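Outer surface protein (Bacillus cereus ATCC 14579, PDB 1X7F) is of uncharacterised function but probably hydrolyses 6-phospho-N-acetylmuramic acid-containing sugars as a 6-phospho-N-acetylmuramidase. Local coordinates at residues 229-241 against 258-271. Sequence-based numbering, arbitrary orientation.
Sequences LPIEVQAKHLWAT and ELEKLGNLNRYMLQ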
# COMPACT_ATOMS: atom_id res chain seq x y z
N LEU A 229 -2.95 2.76 -12.09
CA LEU A 229 -2.09 3.70 -11.35
C LEU A 229 -0.69 3.11 -11.27
O LEU A 229 -0.57 1.87 -11.29
CB LEU A 229 -2.60 3.89 -9.92
CG LEU A 229 -3.72 4.87 -9.56
CD1 LEU A 229 -3.83 4.89 -8.04
CD2 LEU A 229 -3.40 6.26 -10.08
N PRO A 230 0.36 3.96 -11.19
CA PRO A 230 1.72 3.47 -10.97
C PRO A 230 1.79 2.59 -9.73
O PRO A 230 1.11 2.85 -8.74
CB PRO A 230 2.54 4.76 -10.78
CG PRO A 230 1.81 5.78 -11.61
CD PRO A 230 0.35 5.43 -11.37
N ILE A 231 2.63 1.55 -9.82
CA ILE A 231 2.63 0.48 -8.84
C ILE A 231 2.93 1.04 -7.44
O ILE A 231 2.27 0.66 -6.47
CB ILE A 231 3.59 -0.69 -9.28
CG1 ILE A 231 3.23 -1.99 -8.54
CG2 ILE A 231 5.10 -0.31 -9.13
CD1 ILE A 231 4.17 -3.16 -8.87
N GLU A 232 3.86 1.99 -7.36
CA GLU A 232 4.28 2.56 -6.09
C GLU A 232 3.22 3.49 -5.51
O GLU A 232 3.14 3.67 -4.29
CB GLU A 232 5.65 3.27 -6.22
CG GLU A 232 5.63 4.64 -6.89
CD GLU A 232 5.66 4.59 -8.41
OE1 GLU A 232 5.81 5.68 -9.00
OE2 GLU A 232 5.55 3.51 -9.03
N VAL A 233 2.39 4.07 -6.38
CA VAL A 233 1.27 4.92 -5.95
C VAL A 233 0.15 4.08 -5.30
O VAL A 233 -0.37 4.44 -4.25
CB VAL A 233 0.76 5.81 -7.13
CG1 VAL A 233 -0.44 6.65 -6.71
CG2 VAL A 233 1.91 6.72 -7.61
N GLN A 234 -0.18 2.96 -5.92
CA GLN A 234 -1.05 1.96 -5.30
C GLN A 234 -0.63 1.57 -3.87
O GLN A 234 -1.46 1.54 -2.98
CB GLN A 234 -1.10 0.70 -6.17
CG GLN A 234 -1.53 0.91 -7.60
CD GLN A 234 -1.43 -0.39 -8.40
OE1 GLN A 234 -0.77 -0.45 -9.44
NE2 GLN A 234 -2.09 -1.42 -7.92
N ALA A 235 0.66 1.29 -3.67
CA ALA A 235 1.19 0.92 -2.35
C ALA A 235 1.11 2.07 -1.36
O ALA A 235 0.69 1.88 -0.21
CB ALA A 235 2.62 0.41 -2.47
N LYS A 236 1.52 3.25 -1.79
CA LYS A 236 1.38 4.47 -1.01
C LYS A 236 -0.06 4.62 -0.53
O LYS A 236 -0.32 4.87 0.64
CB LYS A 236 1.77 5.72 -1.83
CG LYS A 236 3.28 5.98 -1.98
CD LYS A 236 3.52 7.26 -2.82
CE LYS A 236 4.99 7.49 -3.09
NZ LYS A 236 5.30 8.89 -3.48
N HIS A 237 -1.01 4.46 -1.45
CA HIS A 237 -2.40 4.63 -1.11
C HIS A 237 -2.87 3.64 -0.03
O HIS A 237 -3.41 4.06 1.00
CB HIS A 237 -3.27 4.57 -2.36
CG HIS A 237 -4.71 4.89 -2.11
ND1 HIS A 237 -5.71 4.55 -2.99
CD2 HIS A 237 -5.31 5.52 -1.08
CE1 HIS A 237 -6.87 4.95 -2.52
NE2 HIS A 237 -6.66 5.54 -1.36
N LEU A 238 -2.64 2.35 -0.25
CA LEU A 238 -3.01 1.31 0.73
C LEU A 238 -2.49 1.57 2.16
O LEU A 238 -3.23 1.45 3.13
CB LEU A 238 -2.58 -0.07 0.23
CG LEU A 238 -3.27 -0.61 -1.03
CD1 LEU A 238 -2.76 -1.98 -1.38
CD2 LEU A 238 -4.78 -0.64 -0.85
N TRP A 239 -1.22 1.94 2.26
CA TRP A 239 -0.61 2.26 3.54
C TRP A 239 -1.13 3.56 4.13
O TRP A 239 -1.27 3.67 5.35
CB TRP A 239 0.93 2.29 3.47
CG TRP A 239 1.58 0.93 3.38
CD1 TRP A 239 1.23 -0.21 4.06
CD2 TRP A 239 2.75 0.58 2.61
NE1 TRP A 239 2.07 -1.24 3.73
CE2 TRP A 239 3.02 -0.79 2.85
CE3 TRP A 239 3.59 1.29 1.73
CZ2 TRP A 239 4.08 -1.46 2.23
CZ3 TRP A 239 4.65 0.62 1.13
CH2 TRP A 239 4.87 -0.75 1.37
N ALA A 240 -1.43 4.55 3.28
CA ALA A 240 -1.98 5.83 3.76
C ALA A 240 -3.39 5.74 4.36
O ALA A 240 -3.78 6.61 5.12
CB ALA A 240 -1.93 6.92 2.65
N THR A 241 -4.16 4.71 4.01
CA THR A 241 -5.49 4.53 4.61
C THR A 241 -5.38 4.28 6.12
O THR A 241 -6.31 4.55 6.87
CB THR A 241 -6.29 3.37 3.94
OG1 THR A 241 -5.58 2.13 4.10
CG2 THR A 241 -6.43 3.55 2.40
N GLU A 258 10.18 -2.13 -10.78
CA GLU A 258 8.97 -2.08 -9.93
C GLU A 258 9.23 -2.55 -8.50
O GLU A 258 8.78 -1.92 -7.55
CB GLU A 258 7.82 -2.88 -10.54
CG GLU A 258 7.17 -2.22 -11.76
CD GLU A 258 6.08 -3.08 -12.36
OE1 GLU A 258 6.24 -4.33 -12.39
OE2 GLU A 258 5.04 -2.52 -12.79
N LEU A 259 9.95 -3.66 -8.35
CA LEU A 259 10.37 -4.15 -7.03
C LEU A 259 11.20 -3.10 -6.30
O LEU A 259 11.01 -2.89 -5.10
CB LEU A 259 11.15 -5.49 -7.12
CG LEU A 259 10.41 -6.72 -7.70
CD1 LEU A 259 11.40 -7.86 -8.02
CD2 LEU A 259 9.23 -7.24 -6.82
N GLU A 260 12.09 -2.42 -7.02
CA GLU A 260 12.97 -1.43 -6.43
C GLU A 260 12.19 -0.21 -5.94
O GLU A 260 12.38 0.24 -4.82
CB GLU A 260 14.07 -1.02 -7.41
CG GLU A 260 15.12 -0.09 -6.80
CD GLU A 260 16.03 0.54 -7.85
OE1 GLU A 260 17.20 0.83 -7.53
OE2 GLU A 260 15.57 0.73 -9.00
N LYS A 261 11.31 0.31 -6.80
CA LYS A 261 10.41 1.40 -6.47
C LYS A 261 9.62 1.14 -5.20
O LYS A 261 9.46 2.03 -4.37
CB LYS A 261 9.42 1.65 -7.63
CG LYS A 261 9.96 2.57 -8.70
CD LYS A 261 8.95 2.74 -9.84
CE LYS A 261 9.62 3.45 -11.02
NZ LYS A 261 8.63 3.77 -12.11
N LEU A 262 9.09 -0.07 -5.09
CA LEU A 262 8.31 -0.46 -3.92
C LEU A 262 9.17 -0.58 -2.67
O LEU A 262 8.75 -0.13 -1.58
CB LEU A 262 7.56 -1.76 -4.19
CG LEU A 262 6.38 -1.65 -5.16
CD1 LEU A 262 5.94 -3.03 -5.56
CD2 LEU A 262 5.21 -0.86 -4.55
N GLY A 263 10.36 -1.16 -2.82
CA GLY A 263 11.30 -1.32 -1.73
C GLY A 263 11.87 0.01 -1.23
O GLY A 263 12.26 0.13 -0.07
N ASN A 264 11.92 0.99 -2.12
CA ASN A 264 12.44 2.31 -1.78
C ASN A 264 11.49 3.14 -0.91
O ASN A 264 11.91 4.09 -0.27
CB ASN A 264 12.83 3.08 -3.05
CG ASN A 264 14.14 2.61 -3.65
OD1 ASN A 264 14.87 1.81 -3.06
ND2 ASN A 264 14.46 3.11 -4.84
N LEU A 265 10.21 2.79 -0.90
CA LEU A 265 9.21 3.57 -0.20
C LEU A 265 9.38 3.56 1.32
O LEU A 265 9.77 2.53 1.89
CB LEU A 265 7.81 3.05 -0.53
CG LEU A 265 7.23 3.20 -1.95
CD1 LEU A 265 5.86 2.56 -2.03
CD2 LEU A 265 7.14 4.66 -2.36
N ASN A 266 9.08 4.69 1.96
CA ASN A 266 8.83 4.74 3.39
C ASN A 266 7.43 4.19 3.64
O ASN A 266 6.45 4.70 3.12
CB ASN A 266 8.99 6.17 3.94
CG ASN A 266 9.03 6.23 5.48
OD1 ASN A 266 8.30 5.51 6.16
ND2 ASN A 266 9.85 7.12 6.01
N ARG A 267 7.34 3.14 4.44
CA ARG A 267 6.08 2.41 4.58
C ARG A 267 5.19 3.02 5.64
O ARG A 267 3.97 2.80 5.64
CB ARG A 267 6.34 0.95 4.95
CG ARG A 267 7.23 0.23 3.97
CD ARG A 267 7.39 -1.26 4.26
NE ARG A 267 8.39 -1.86 3.38
CZ ARG A 267 8.88 -3.08 3.51
NH1 ARG A 267 8.49 -3.86 4.51
NH2 ARG A 267 9.80 -3.51 2.66
N TYR A 268 5.84 3.80 6.51
CA TYR A 268 5.28 4.33 7.75
C TYR A 268 5.13 5.86 7.74
O TYR A 268 4.82 6.47 8.76
CB TYR A 268 6.17 3.89 8.94
CG TYR A 268 6.54 2.42 8.92
CD1 TYR A 268 7.78 1.99 8.43
CD2 TYR A 268 5.64 1.45 9.37
CE1 TYR A 268 8.12 0.63 8.40
CE2 TYR A 268 5.97 0.09 9.34
CZ TYR A 268 7.21 -0.31 8.86
OH TYR A 268 7.53 -1.66 8.84
N MET A 269 5.34 6.46 6.57
CA MET A 269 5.02 7.87 6.30
C MET A 269 4.75 8.24 4.85
O MET A 269 5.41 7.77 3.94
CB MET A 269 6.07 8.79 6.88
CG MET A 269 5.52 10.20 7.06
SD MET A 269 6.87 11.27 7.33
CE MET A 269 8.00 10.66 6.08
N LEU A 270 3.78 9.12 4.67
CA LEU A 270 3.40 9.62 3.36
C LEU A 270 4.50 10.45 2.71
O LEU A 270 5.02 11.38 3.32
CB LEU A 270 2.12 10.44 3.47
CG LEU A 270 1.46 10.90 2.17
CD1 LEU A 270 1.05 9.71 1.28
CD2 LEU A 270 0.25 11.73 2.54
N GLN A 271 4.84 10.10 1.47
CA GLN A 271 5.86 10.80 0.68
C GLN A 271 5.21 11.24 -0.63
O GLN A 271 4.75 10.40 -1.40
CB GLN A 271 7.07 9.92 0.38
CG GLN A 271 7.74 9.26 1.58
CD GLN A 271 8.83 8.28 1.17
OE1 GLN A 271 8.53 7.21 0.61
NE2 GLN A 271 10.08 8.64 1.46
O HOH W 1 5.87 3.50 -11.63
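The indole of W239 meets R267 across one face: CG of R267 sits 4.0 Å from the centroid of the W239 six-membered ring, 23° off the normal, a CH-pi contact. CB of R267 lies over the same face nearer the rim, CG and CD lie against CH2, and the ring and guanidinium planes are 15° apart. At the ring edge, near its plane, CD1 of L265 approaches CZ3 of W239 at 3.9 Å. NE1 of W239 is hydrogen-bonded to the D245 carbonyl, NH2 of R267 to that of G54. Helices 231-240 and 256-264 are the last two flanking the parallel eight-stranded sheet of the N-terminal domain, a TIM-barrel-like arrangement; the axes of 231-240 and 258-264 come within 9.3 Å at a crossing angle of -30°. Between them, CD2 of L262 reaches CB of A235 at 3.6 Å; A235 rests on V247, and L262 on I249 and L29. I231, CG1 anti to the backbone N, carries CD1 out to CD1 of L262, while CG2 meets CG of E258, whose OE1 and OE2 are hydrogen-bonded with S206 OG and H207 N. At the outer side, OE2 of E232 touches CD of K261 but stays 4.4 Å from its NZ; a water donates to OE2 and accepts from NZ, which also forms a salt bridge with E257. Where the chain leaves the barrel for strand 270-276 of the second domain, the extended K236 passes CD2 of L265 and donates from NZ to the Q271 carbonyl O at 2.6 Å, arriving above the carbonyl plane; the same ammonium forms a salt bridge with E368.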